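Local coordinates for parahox neighbor (Phaeodactylum tricornutum CCAP 1055/1, PDB 5Z5M), which probably converts 5-hydroxyisourate to (S)-allantoin in urate breakdown, through a hydroxyisourate hydrolase domain fused to an OHCU decarboxylase domain, at residues Pro195-Arg200 with Thr220-Arg225; Cys185-Thr190 with Val284-Ser289. All coordinates share one frame; numbering follows the deposited sequence.

Contact 1: Pro195-Arg200 with Thr220-Arg225; sequences PAEKMR and TNDDGR
The hydroxyl of Thr220 is gripped twice: OG1 donates to Ala196 O at 2.6 Å, in the carbonyl plane and on a lone pair, and accepts from Met199 N at 2.8 Å along a nearly straight N-H (166°). This threonine joins two loops of the transthyretin-like domain, loop 220-225 following strand 213-219 and loop 195-200 leading into strand 200-207. With chi1 at 59°, OG1 sits between its own backbone N and carbonyl carbon, which turns it into the bend of 196-199. The Thr220 backbone adds two bonds, its O accepting from Lys198 N at 3.0 Å and its N donating to Met199 O. Beyond it the chain makes a type I turn from Asn221 to Gly224; overlapping it, in an Asx turn, Asn221 OD1 accepts from Asp223 N, and it also accepts from Arg225 N. At the outer edge Glu197 OE1 lies 3.2 Å from Asp222 OD1, a close approach of two carboxylates, not a hydrogen bond, probably eased by Lys198, whose NZ forms a salt bridge with that same OE1. Inward, Ala196, Met199 and Thr220 touch Val187. Gly224 packs beside the Pro195 ring, where a beta carbon would clash, and Pro195 CB rests 3.3 Å from Asp223 O.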
loop_
_atom_site.group_PDB
_atom_site.type_symbol
_atom_site.label_atom_id
_atom_site.label_comp_id
_atom_site.label_asym_id
_atom_site.label_seq_id
_atom_site.Cartn_x
_atom_site.Cartn_y
_atom_site.Cartn_z
ATOM N N PRO A 195 -6.433 9.089 12.248
ATOM C CA PRO A 195 -5.195 8.820 12.983
ATOM C C PRO A 195 -5.460 7.805 14.085
ATOM O O PRO A 195 -6.566 7.780 14.628
ATOM C CB PRO A 195 -4.825 10.185 13.574
ATOM C CG PRO A 195 -5.553 11.174 12.741
ATOM C CD PRO A 195 -6.822 10.507 12.324
ATOM N N ALA A 196 -4.476 6.978 14.408
ATOM C CA ALA A 196 -4.657 5.974 15.455
ATOM C C ALA A 196 -4.165 6.500 16.800
ATOM O O ALA A 196 -2.963 6.553 17.049
ATOM C CB ALA A 196 -3.936 4.690 15.086
ATOM N N GLU A 197 -5.092 6.892 17.668
ATOM C CA GLU A 197 -4.710 7.516 18.930
ATOM C C GLU A 197 -4.517 6.493 20.049
ATOM O O GLU A 197 -5.181 5.451 20.074
ATOM C CB GLU A 197 -5.755 8.554 19.350
ATOM C CG GLU A 197 -7.135 7.984 19.612
ATOM C CD GLU A 197 -8.130 9.036 20.056
ATOM O OE1 GLU A 197 -7.884 9.682 21.098
ATOM O OE2 GLU A 197 -9.159 9.215 19.369
ATOM N N LYS A 198 -3.594 6.809 20.957
ATOM C CA LYS A 198 -3.312 6.017 22.152
ATOM C C LYS A 198 -2.729 4.627 21.858
ATOM O O LYS A 198 -2.905 3.703 22.648
ATOM C CB LYS A 198 -4.584 5.879 23.005
ATOM C CG LYS A 198 -5.247 7.212 23.358
ATOM C CD LYS A 198 -6.410 7.013 24.341
ATOM C CE LYS A 198 -7.757 7.345 23.712
ATOM N NZ LYS A 198 -8.043 8.810 23.713
ATOM N N MET A 199 -2.021 4.479 20.738
ATOM C CA MET A 199 -1.352 3.211 20.435
ATOM C C MET A 199 0.038 3.196 21.067
ATOM O O MET A 199 0.801 4.144 20.888
ATOM C CB MET A 199 -1.243 2.985 18.917
ATOM C CG MET A 199 -0.634 1.632 18.536
ATOM S SD MET A 199 -0.379 1.370 16.763
ATOM C CE MET A 199 -2.065 1.303 16.158
ATOM N N ARG A 200 0.362 2.139 21.810
ATOM C CA ARG A 200 1.707 1.983 22.367
ATOM C C ARG A 200 2.679 1.596 21.270
ATOM O O ARG A 200 2.363 0.775 20.410
ATOM C CB ARG A 200 1.754 0.925 23.477
ATOM C CG ARG A 200 0.982 1.264 24.730
ATOM C CD ARG A 200 1.263 0.249 25.838
ATOM N NE ARG A 200 1.098 -1.135 25.395
ATOM C CZ ARG A 200 1.977 -2.106 25.626
ATOM N NH1 ARG A 200 3.090 -1.853 26.303
ATOM N NH2 ARG A 200 1.743 -3.335 25.185
ATOM N N THR A 220 0.846 7.198 20.849
ATOM C CA THR A 220 0.380 8.167 19.864
ATOM C C THR A 220 -0.622 9.142 20.477
ATOM O O THR A 220 -1.399 8.778 21.374
ATOM C CB THR A 220 -0.278 7.488 18.646
ATOM O OG1 THR A 220 -1.397 6.700 19.080
ATOM C CG2 THR A 220 0.723 6.604 17.905
ATOM N N ASN A 221 -0.608 10.378 19.985
ATOM C CA ASN A 221 -1.582 11.379 20.410
ATOM C C ASN A 221 -2.811 11.344 19.504
ATOM O O ASN A 221 -2.928 10.458 18.656
ATOM C CB ASN A 221 -0.955 12.782 20.424
ATOM C CG ASN A 221 -0.382 13.195 19.074
ATOM O OD1 ASN A 221 -0.838 12.749 18.021
ATOM N ND2 ASN A 221 0.631 14.055 19.106
ATOM N N ASP A 222 -3.710 12.315 19.668
ATOM C CA ASP A 222 -4.946 12.371 18.882
ATOM C C ASP A 222 -4.691 12.613 17.401
ATOM O O ASP A 222 -5.581 12.429 16.570
ATOM C CB ASP A 222 -5.880 13.461 19.417
ATOM C CG ASP A 222 -6.217 13.280 20.886
ATOM O OD1 ASP A 222 -5.885 12.215 21.450
ATOM O OD2 ASP A 222 -6.819 14.204 21.475
ATOM N N ASP A 223 -3.472 13.030 17.075
ATOM C CA ASP A 223 -3.087 13.278 15.696
ATOM C C ASP A 223 -2.411 12.038 15.092
ATOM O O ASP A 223 -2.083 12.012 13.906
ATOM C CB ASP A 223 -2.155 14.489 15.622
ATOM C CG ASP A 223 -1.978 15.011 14.213
ATOM O OD1 ASP A 223 -2.738 14.589 13.315
ATOM O OD2 ASP A 223 -1.071 15.843 14.003
ATOM N N GLY A 224 -2.209 11.012 15.915
ATOM C CA GLY A 224 -1.605 9.768 15.461
ATOM C C GLY A 224 -0.091 9.849 15.423
ATOM O O GLY A 224 0.582 8.968 14.887
ATOM N N ARG A 225 0.443 10.922 16.001
ATOM C CA ARG A 225 1.876 11.141 16.031
ATOM C C ARG A 225 2.400 10.836 17.417
ATOM O O ARG A 225 1.618 10.638 18.338
ATOM C CB ARG A 225 2.190 12.577 15.599
ATOM C CG ARG A 225 1.681 12.836 14.181
ATOM C CD ARG A 225 2.051 14.191 13.614
ATOM N NE ARG A 225 1.991 14.147 12.153
ATOM C CZ ARG A 225 1.012 14.667 11.418
ATOM N NH1 ARG A 225 0.004 15.300 11.997
ATOM N NH2 ARG A 225 1.048 14.563 10.096
#

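Contact 2: Cys185-Thr190 with Val284-Ser289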
loop_
_atom_site.group_PDB
_atom_site.type_symbol
_atom_site.label_atom_id
_atom_site.label_comp_id
_atom_site.label_asym_id
_atom_site.label_seq_id
_atom_site.Cartn_x
_atom_site.Cartn_y
_atom_site.Cartn_z
ATOM N N CYS A 185 7.305 9.449 13.673
ATOM C CA CYS A 185 6.394 8.371 13.342
ATOM C C CYS A 185 4.962 8.888 13.297
ATOM O O CYS A 185 4.610 9.843 13.986
ATOM C CB CYS A 185 6.518 7.240 14.360
ATOM S SG CYS A 185 5.654 5.728 13.885
ATOM N N HIS A 186 4.150 8.256 12.464
ATOM C CA HIS A 186 2.734 8.560 12.353
ATOM C C HIS A 186 2.008 7.241 12.132
ATOM O O HIS A 186 2.489 6.387 11.389
ATOM C CB HIS A 186 2.485 9.541 11.203
ATOM C CG HIS A 186 1.039 9.820 10.935
ATOM N ND1 HIS A 186 0.244 10.530 11.808
ATOM C CD2 HIS A 186 0.250 9.494 9.884
ATOM C CE1 HIS A 186 -0.979 10.623 11.309
ATOM N NE2 HIS A 186 -1.000 10.002 10.144
ATOM N N VAL A 187 0.875 7.051 12.796
ATOM C CA VAL A 187 0.081 5.850 12.568
ATOM C C VAL A 187 -1.297 6.223 12.032
ATOM O O VAL A 187 -2.014 7.035 12.624
ATOM C CB VAL A 187 -0.093 5.017 13.842
ATOM C CG1 VAL A 187 -0.881 3.745 13.519
ATOM C CG2 VAL A 187 1.260 4.690 14.447
ATOM N N LEU A 188 -1.653 5.636 10.898
ATOM C CA LEU A 188 -2.957 5.868 10.291
ATOM C C LEU A 188 -3.780 4.589 10.212
ATOM O O LEU A 188 -3.320 3.581 9.676
ATOM C CB LEU A 188 -2.795 6.451 8.894
ATOM C CG LEU A 188 -4.119 6.617 8.153
ATOM C CD1 LEU A 188 -4.768 7.945 8.501
ATOM C CD2 LEU A 188 -3.906 6.482 6.657
ATOM N N ASP A 189 -4.998 4.649 10.744
ATOM C CA ASP A 189 -5.954 3.546 10.706
ATOM C C ASP A 189 -6.706 3.593 9.373
ATOM O O ASP A 189 -7.610 4.405 9.201
ATOM C CB ASP A 189 -6.913 3.660 11.903
ATOM C CG ASP A 189 -7.988 2.577 11.940
ATOM O OD1 ASP A 189 -8.103 1.759 11.003
ATOM O OD2 ASP A 189 -8.748 2.572 12.931
ATOM N N THR A 190 -6.335 2.732 8.426
ATOM C CA THR A 190 -6.931 2.803 7.095
ATOM C C THR A 190 -8.292 2.120 7.026
ATOM O O THR A 190 -9.008 2.246 6.031
ATOM C CB THR A 190 -6.004 2.180 6.026
ATOM O OG1 THR A 190 -5.719 0.819 6.372
ATOM C CG2 THR A 190 -4.705 2.955 5.942
ATOM N N VAL A 284 9.132 7.424 9.498
ATOM C CA VAL A 284 8.815 6.026 9.227
ATOM C C VAL A 284 7.484 5.667 9.866
ATOM O O VAL A 284 7.440 5.223 11.011
ATOM C CB VAL A 284 9.933 5.091 9.739
ATOM C CG1 VAL A 284 9.611 3.619 9.417
ATOM C CG2 VAL A 284 11.262 5.487 9.121
ATOM N N PRO A 285 6.388 5.887 9.124
ATOM C CA PRO A 285 5.020 5.711 9.606
ATOM C C PRO A 285 4.479 4.292 9.430
ATOM O O PRO A 285 5.126 3.439 8.820
ATOM C CB PRO A 285 4.233 6.686 8.733
ATOM C CG PRO A 285 4.943 6.627 7.423
ATOM C CD PRO A 285 6.409 6.382 7.733
ATOM N N LEU A 286 3.283 4.063 9.961
ATOM C CA LEU A 286 2.562 2.814 9.774
ATOM C C LEU A 286 1.152 3.095 9.243
ATOM O O LEU A 286 0.395 3.864 9.844
ATOM C CB LEU A 286 2.486 2.032 11.096
ATOM C CG LEU A 286 1.714 0.710 11.069
ATOM C CD1 LEU A 286 2.478 -0.327 10.250
ATOM C CD2 LEU A 286 1.436 0.199 12.478
ATOM N N LEU A 287 0.810 2.481 8.114
ATOM C CA LEU A 287 -0.562 2.468 7.612
ATOM C C LEU A 287 -1.146 1.114 7.973
ATOM O O LEU A 287 -0.587 0.102 7.579
ATOM C CB LEU A 287 -0.608 2.687 6.096
ATOM C CG LEU A 287 -0.423 4.089 5.501
ATOM C CD1 LEU A 287 0.914 4.706 5.878
ATOM C CD2 LEU A 287 -0.576 4.029 3.986
ATOM N N VAL A 288 -2.242 1.067 8.726
ATOM C CA VAL A 288 -2.677 -0.235 9.234
ATOM C C VAL A 288 -4.199 -0.423 9.335
ATOM O O VAL A 288 -4.939 0.511 9.637
ATOM C CB VAL A 288 -2.037 -0.499 10.622
ATOM C CG1 VAL A 288 -2.482 0.552 11.648
ATOM C CG2 VAL A 288 -2.345 -1.902 11.115
ATOM N N SER A 289 -4.648 -1.642 9.039
ATOM C CA SER A 289 -6.001 -2.100 9.342
ATOM C C SER A 289 -5.820 -3.445 10.049
ATOM O O SER A 289 -4.687 -3.911 10.181
ATOM C CB SER A 289 -6.851 -2.219 8.071
ATOM O OG SER A 289 -6.529 -3.388 7.328
#
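Val187 sets its CG1 methyl obliquely against CG1 of Val288, 4.0 Å away, on the sheet face that also carries Leu286. CG1 is anti to the backbone N in Val187, whereas in Val288 it lies between N and the carbonyl carbon (chi1 62°), which brings it over the neighbouring strand. Cys249 and Phe253 of helix 249-256 cover Val288. On the other face Leu188 and Leu287 lie side by side and pack on Tyr296 of a third subunit. The two backbones alternate as donor and acceptor: Leu286 N to His186 O at 2.8 Å, Leu188 N to Leu286 O at 2.9 Å, then Val288 N to Leu188 O, all nearly along the C=O axes. The last bond, Thr190 N to Val288 O, arrives 39° above the carbonyl plane. The Thr190 side chain crosses that of Leu287 at about a right angle, its CG2 4.1 Å from Leu287 CB, while Thr190 OG1 lies 3.7 Å from Ser289 CB and 3.4 Å from Val288 O, at best a weak bond. A glycine here would remove the methyl on Leu287 and the hydroxyl beside Val288 O, and would probably loosen this strand end. Ser289 OG hydrogen-bonds Thr190 O of a fourth subunit, and Asp189 OD2 is held by Asn192 and Tyr252. The alternating hydrogen bonds, between strands 26° apart in direction, are those of a parallel pair within a transthyretin-like beta-sandwich.

Overall arrangement
Both contacts belong to the HIUase/transthyretin-like part of the chain, with centres about 9 Å apart. In sequence contact 1 is nested inside contact 2: strand 182-189 comes first, then the two loops, and strand 281-289 closes the circuit. The shared element is strand 182-189, which pairs in parallel with 281-289 while the loops of contact 1 meet it chiefly through Val187, whose N probably bonds Gly224 O and whose O probably bonds Ala196 N, with His186 beside the 220-225 loop. Helix 249-256 touches side chains from both contacts. Contact 2 is buried and contact 1 only partly so; both border other subunits of the tetramer, contact 2 through more residues.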